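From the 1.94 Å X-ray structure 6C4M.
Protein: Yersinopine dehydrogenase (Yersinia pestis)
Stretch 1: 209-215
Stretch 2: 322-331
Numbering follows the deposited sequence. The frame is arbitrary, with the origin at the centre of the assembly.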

ATOM      1  N   PHE A 209     -20.681  -7.173  14.475  1.00 37.11           N
ATOM      2  CA  PHE A 209     -21.747  -6.181  14.443  1.00 42.15           C
ATOM      3  C   PHE A 209     -21.154  -4.808  14.138  1.00 46.39           C
ATOM      4  O   PHE A 209     -20.015  -4.512  14.509  1.00 37.94           O
ATOM      5  N   LYS A 210     -21.930  -3.972  13.446  1.00 41.70           N
ATOM      6  CA  LYS A 210     -21.501  -2.607  13.174  1.00 44.62           C
ATOM      7  C   LYS A 210     -21.511  -1.792  14.467  1.00 40.95           C
ATOM      8  O   LYS A 210     -22.200  -2.131  15.426  1.00 37.16           O
ATOM      9  N   GLN A 211     -20.757  -0.683  14.481  1.00 40.70           N
ATOM     10  CA  GLN A 211     -20.741   0.161  15.681  1.00 45.90           C
ATOM     11  C   GLN A 211     -21.897   1.158  15.701  1.00 47.58           C
ATOM     12  O   GLN A 211     -22.421   1.473  16.780  1.00 47.77           O
ATOM     13  N   ARG A 212     -22.307   1.683  14.544  1.00 41.43           N
ATOM     14  CA  ARG A 212     -23.507   2.502  14.519  1.00 42.39           C
ATOM     15  C   ARG A 212     -24.229   2.376  13.183  1.00 36.86           C
ATOM     16  O   ARG A 212     -23.652   1.998  12.157  1.00 37.92           O
ATOM     17  N   ILE A 213     -25.524   2.677  13.245  1.00 35.96           N
ATOM     18  CA  ILE A 213     -26.419   2.726  12.106  1.00 37.40           C
ATOM     19  C   ILE A 213     -27.135   4.060  12.163  1.00 35.36           C
ATOM     20  O   ILE A 213     -27.520   4.526  13.243  1.00 40.53           O
ATOM     21  N   TYR A 214     -27.317   4.673  11.010  1.00 28.59           N
ATOM     22  CA  TYR A 214     -28.079   5.902  10.892  1.00 31.19           C
ATOM     23  C   TYR A 214     -29.477   5.535  10.418  1.00 34.35           C
ATOM     24  O   TYR A 214     -29.625   4.699   9.528  1.00 30.29           O
ATOM     25  N   LEU A 215     -30.507   6.122  11.022  1.00 30.49           N
ATOM     26  CA  LEU A 215     -31.834   5.843  10.509  1.00 32.25           C
ATOM     27  C   LEU A 215     -32.721   7.071  10.627  1.00 34.40           C
ATOM     28  O   LEU A 215     -32.378   8.058  11.282  1.00 31.09           O
ATOM     29  N   LEU A 322     -14.192  10.541   4.528  1.00 31.21           N
ATOM     30  CA  LEU A 322     -13.079   9.886   5.202  1.00 34.29           C
ATOM     31  C   LEU A 322     -13.391   9.655   6.690  1.00 33.01           C
ATOM     32  O   LEU A 322     -13.136   8.566   7.224  1.00 27.18           O
ATOM     33  N   ARG A 323     -14.018  10.636   7.356  1.00 30.74           N
ATOM     34  CA  ARG A 323     -14.471  10.419   8.737  1.00 36.70           C
ATOM     35  C   ARG A 323     -15.447   9.250   8.824  1.00 34.81           C
ATOM     36  O   ARG A 323     -15.345   8.416   9.734  1.00 32.36           O
ATOM     37  N   PHE A 324     -16.404   9.183   7.893  1.00 31.22           N
ATOM     38  CA  PHE A 324     -17.365   8.078   7.867  1.00 33.19           C
ATOM     39  C   PHE A 324     -16.650   6.741   7.701  1.00 28.90           C
ATOM     40  O   PHE A 324     -16.903   5.792   8.449  1.00 29.86           O
ATOM     41  N   LEU A 325     -15.771   6.637   6.701  1.00 31.36           N
ATOM     42  CA  LEU A 325     -15.053   5.381   6.490  1.00 33.34           C
ATOM     43  C   LEU A 325     -14.257   4.978   7.718  1.00 33.82           C
ATOM     44  O   LEU A 325     -14.255   3.807   8.118  1.00 33.95           O
ATOM     45  N   ASN A 326     -13.516   5.920   8.292  1.00 30.49           N
ATOM     46  CA  ASN A 326     -12.625   5.558   9.384  1.00 33.24           C
ATOM     47  C   ASN A 326     -13.410   5.384  10.678  1.00 35.00           C
ATOM     48  O   ASN A 326     -13.295   4.349  11.343  1.00 31.42           O
ATOM     49  N   ASP A 327     -14.223   6.382  11.034  1.00 32.18           N
ATOM     50  CA  ASP A 327     -14.791   6.436  12.382  1.00 35.45           C
ATOM     51  C   ASP A 327     -16.111   5.681  12.497  1.00 34.33           C
ATOM     52  O   ASP A 327     -16.459   5.246  13.592  1.00 36.87           O
ATOM     53  N   ASP A 328     -16.855   5.503  11.416  1.00 40.62           N
ATOM     54  CA  ASP A 328     -18.092   4.721  11.479  1.00 42.16           C
ATOM     55  C   ASP A 328     -17.969   3.309  10.916  1.00 44.25           C
ATOM     56  O   ASP A 328     -18.870   2.502  11.148  1.00 45.64           O
ATOM     57  N   ASN A 329     -16.900   2.981  10.172  1.00 42.35           N
ATOM     58  CA  ASN A 329     -16.801   1.642   9.586  1.00 39.67           C
ATOM     59  C   ASN A 329     -15.541   0.900  10.047  1.00 45.33           C
ATOM     60  O   ASN A 329     -15.622   0.077  10.965  1.00 39.86           O
ATOM     61  N   TYR A 330     -14.363   1.174   9.446  1.00 38.66           N
ATOM     62  CA  TYR A 330     -13.156   0.414   9.787  1.00 40.44           C
ATOM     63  C   TYR A 330     -11.976   1.379   9.945  1.00 37.55           C
ATOM     64  O   TYR A 330     -11.624   2.079   8.994  1.00 34.52           O
ATOM     65  N   PRO A 331     -11.386   1.495  11.124  1.00 40.59           N
ATOM     66  CA  PRO A 331     -10.339   2.501  11.331  1.00 36.56           C
ATOM     67  C   PRO A 331      -8.960   2.007  10.930  1.00 35.84           C
ATOM     68  O   PRO A 331      -8.681   0.809  10.888  1.00 36.06           O
TER

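Side-chain packing between the strand at 212–215, with the loop leading into it, and the helix of stretch 2 in yersinopine dehydrogenase; together the two stretches bury 366 Å². Asp 328 has the largest share. Its CA-to-CB bond points sideways, but the m rotamer (chi1 -61°) brings the carboxylate nearer the strand, where it meets two side chains of stretch 1. Tyr 214, also m and pointing toward the helix, donates a short hydrogen bond from OH to Asp 328 OD2 (2.6 Å), with the carboxylate oxygen at the edge of its ring. Arg 212, in the p rotamer and likewise pointing toward the helix, forms a long salt bridge from NE to Asp 328 OD1 (3.5 Å), near the guanidinium plane. Within the helix, Arg 323 (chi1 t, chi3 p) bends round to the same acid and forms a salt bridge from NH2 to Asp 328 OD2 (3.1 Å), so one carboxylate faces two guanidinium groups and a phenol. The Tyr 214 ring also has an apolar neighbour: its CE1 lies 4.3 Å from CE1 of Phe 324 (chi1 t), at the edge of the phenylalanine ring. Gln 211 covers the second-largest area. Its CA-to-CB bond points toward stretch 2, with chi1 p and chi2 t, laying its amide against backbone: Gln 211 OE1 is 3.5 Å from Asp 328 C and 3.3 Å from Asp 327 O. OE1 and Asp 327 O are both acceptors and form no hydrogen bond, and Gln 211 NE2, 3.4 Å from Asp 327 O, has a poor angle, so Gln 211 contributes packing here. Lys 210 starts sideways, but its m, m, t, t chain carries the amine across to Tyr 330, with NZ 2.6 Å from Tyr 330 OH. The CA-to-CB bond of Asn 329 points away from stretch 1, though its side-chain end comes nearer; Asn 329 ND2 donates to Phe 324 O (3.0 Å).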

ATOM      1  CB  PHE A 209     -22.515  -6.157  15.775  1.00 40.09           C
ATOM      2  CG  PHE A 209     -23.304  -7.420  16.032  1.00 37.67           C
ATOM      3  CD1 PHE A 209     -24.462  -7.682  15.325  1.00 36.88           C
ATOM      4  CD2 PHE A 209     -22.865  -8.351  16.951  1.00 39.18           C
ATOM      5  CE1 PHE A 209     -25.173  -8.844  15.547  1.00 37.68           C
ATOM      6  CE2 PHE A 209     -23.559  -9.509  17.178  1.00 44.78           C
ATOM      7  CZ  PHE A 209     -24.723  -9.762  16.480  1.00 43.70           C
ATOM      8  CB  LYS A 210     -22.412  -1.940  12.140  1.00 43.25           C
ATOM      9  CG  LYS A 210     -22.462  -2.611  10.744  1.00 41.60           C
ATOM     10  CD  LYS A 210     -21.229  -2.446   9.930  1.00 51.69           C
ATOM     11  CE  LYS A 210     -21.419  -3.159   8.584  1.00 56.84           C
ATOM     12  NZ  LYS A 210     -20.115  -3.292   7.813  1.00 68.84           N
ATOM     13  CB  GLN A 211     -19.404   0.896  15.830  1.00 51.34           C
ATOM     14  CG  GLN A 211     -18.923   1.665  14.613  1.00 53.64           C
ATOM     15  CD  GLN A 211     -17.487   2.201  14.783  1.00 57.45           C
ATOM     16  OE1 GLN A 211     -16.625   1.996  13.921  1.00 51.60           O
ATOM     17  NE2 GLN A 211     -17.240   2.896  15.884  1.00 54.71           N
ATOM     18  CB  ARG A 212     -23.201   3.975  14.839  1.00 44.71           C
ATOM     19  CG  ARG A 212     -22.333   4.752  13.878  1.00 40.49           C
ATOM     20  CD  ARG A 212     -21.962   6.105  14.554  1.00 49.03           C
ATOM     21  NE  ARG A 212     -20.774   5.980  15.400  1.00 56.63           N
ATOM     22  CZ  ARG A 212     -20.736   5.960  16.728  1.00 60.06           C
ATOM     23  NH1 ARG A 212     -21.836   6.096  17.468  1.00 68.14           N
ATOM     24  NH2 ARG A 212     -19.559   5.816  17.330  1.00 54.09           N
ATOM     25  CB  ILE A 213     -27.438   1.570  12.138  1.00 37.98           C
ATOM     26  CG1 ILE A 213     -26.742   0.205  12.060  1.00 40.34           C
ATOM     27  CG2 ILE A 213     -28.427   1.716  11.037  1.00 45.02           C
ATOM     28  CD1 ILE A 213     -25.934  -0.026  10.787  1.00 42.38           C
ATOM     29  CB  TYR A 214     -27.422   6.863   9.900  1.00 30.26           C
ATOM     30  CG  TYR A 214     -26.075   7.359  10.337  1.00 29.92           C
ATOM     31  CD1 TYR A 214     -24.927   6.634  10.060  1.00 32.07           C
ATOM     32  CD2 TYR A 214     -25.944   8.553  11.038  1.00 33.50           C
ATOM     33  CE1 TYR A 214     -23.684   7.081  10.473  1.00 32.36           C
ATOM     34  CE2 TYR A 214     -24.695   9.007  11.456  1.00 36.23           C
ATOM     35  CZ  TYR A 214     -23.576   8.270  11.145  1.00 33.51           C
ATOM     36  OH  TYR A 214     -22.351   8.698  11.563  1.00 37.59           O
ATOM     37  CB  LEU A 215     -32.431   4.619  11.199  1.00 35.77           C
ATOM     38  CG  LEU A 215     -32.626   4.617  12.715  1.00 46.23           C
ATOM     39  CD1 LEU A 215     -33.641   5.578  13.099  1.00 51.59           C
ATOM     40  CD2 LEU A 215     -33.061   3.232  13.179  1.00 45.24           C
ATOM     41  CB  LEU A 322     -11.791  10.710   4.993  1.00 30.43           C
ATOM     42  CG  LEU A 322     -10.521  10.079   5.555  1.00 28.86           C
ATOM     43  CD1 LEU A 322     -10.253   8.666   4.999  1.00 29.08           C
ATOM     44  CD2 LEU A 322      -9.280  10.985   5.380  1.00 32.95           C
ATOM     45  CB  ARG A 323     -15.127  11.686   9.312  1.00 35.21           C
ATOM     46  CG  ARG A 323     -15.538  11.590  10.834  1.00 33.58           C
ATOM     47  CD  ARG A 323     -16.788  12.432  11.181  1.00 39.02           C
ATOM     48  NE  ARG A 323     -17.877  11.954  10.353  1.00 43.54           N
ATOM     49  CZ  ARG A 323     -18.510  10.801  10.532  1.00 40.94           C
ATOM     50  NH1 ARG A 323     -18.225  10.016  11.574  1.00 39.87           N
ATOM     51  NH2 ARG A 323     -19.449  10.450   9.665  1.00 41.17           N
ATOM     52  CB  PHE A 324     -18.371   8.306   6.732  1.00 30.74           C
ATOM     53  CG  PHE A 324     -19.336   7.163   6.507  1.00 32.32           C
ATOM     54  CD1 PHE A 324     -20.317   6.857   7.454  1.00 37.27           C
ATOM     55  CD2 PHE A 324     -19.301   6.430   5.323  1.00 36.70           C
ATOM     56  CE1 PHE A 324     -21.223   5.816   7.239  1.00 37.77           C
ATOM     57  CE2 PHE A 324     -20.210   5.394   5.100  1.00 39.75           C
ATOM     58  CZ  PHE A 324     -21.177   5.097   6.053  1.00 37.91           C
ATOM     59  CB  LEU A 325     -14.103   5.497   5.309  1.00 31.78           C
ATOM     60  CG  LEU A 325     -14.723   5.773   3.954  1.00 36.11           C
ATOM     61  CD1 LEU A 325     -13.618   6.042   2.895  1.00 34.14           C
ATOM     62  CD2 LEU A 325     -15.592   4.604   3.513  1.00 37.32           C
ATOM     63  CB  ASN A 326     -11.545   6.624   9.562  1.00 31.95           C
ATOM     64  CG  ASN A 326     -10.418   6.178  10.474  1.00 31.17           C
ATOM     65  OD1 ASN A 326      -9.475   5.517  10.050  1.00 35.27           O
ATOM     66  ND2 ASN A 326     -10.519   6.544  11.751  1.00 35.36           N
ATOM     67  CB  ASP A 327     -14.995   7.892  12.832  1.00 33.60           C
ATOM     68  CG  ASP A 327     -13.695   8.637  13.071  1.00 40.67           C
ATOM     69  OD1 ASP A 327     -12.584   8.062  12.877  1.00 36.82           O
ATOM     70  OD2 ASP A 327     -13.793   9.831  13.450  1.00 37.96           O
ATOM     71  CB  ASP A 328     -19.215   5.434  10.738  1.00 38.78           C
ATOM     72  CG  ASP A 328     -19.539   6.797  11.329  1.00 41.77           C
ATOM     73  OD1 ASP A 328     -19.130   7.074  12.479  1.00 42.43           O
ATOM     74  OD2 ASP A 328     -20.217   7.594  10.638  1.00 40.98           O
ATOM     75  CB  ASN A 329     -16.907   1.748   8.062  1.00 40.17           C
ATOM     76  CG  ASN A 329     -18.300   2.164   7.616  1.00 45.70           C
ATOM     77  OD1 ASN A 329     -19.137   1.306   7.315  1.00 45.49           O
ATOM     78  ND2 ASN A 329     -18.577   3.478   7.630  1.00 37.34           N
ATOM     79  CB  TYR A 330     -12.878  -0.645   8.711  1.00 48.39           C
ATOM     80  CG  TYR A 330     -14.109  -1.429   8.327  1.00 53.99           C
ATOM     81  CD1 TYR A 330     -14.923  -1.000   7.280  1.00 50.99           C
ATOM     82  CD2 TYR A 330     -14.482  -2.587   9.018  1.00 56.33           C
ATOM     83  CE1 TYR A 330     -16.070  -1.706   6.915  1.00 56.58           C
ATOM     84  CE2 TYR A 330     -15.633  -3.306   8.656  1.00 60.57           C
ATOM     85  CZ  TYR A 330     -16.422  -2.853   7.601  1.00 63.95           C
ATOM     86  OH  TYR A 330     -17.573  -3.528   7.215  1.00 68.54           O
ATOM     87  CB  PRO A 331     -10.389   2.739  12.840  1.00 39.85           C
ATOM     88  CG  PRO A 331     -10.718   1.407  13.368  1.00 42.54           C
ATOM     89  CD  PRO A 331     -11.776   0.868  12.403  1.00 41.59           C
TER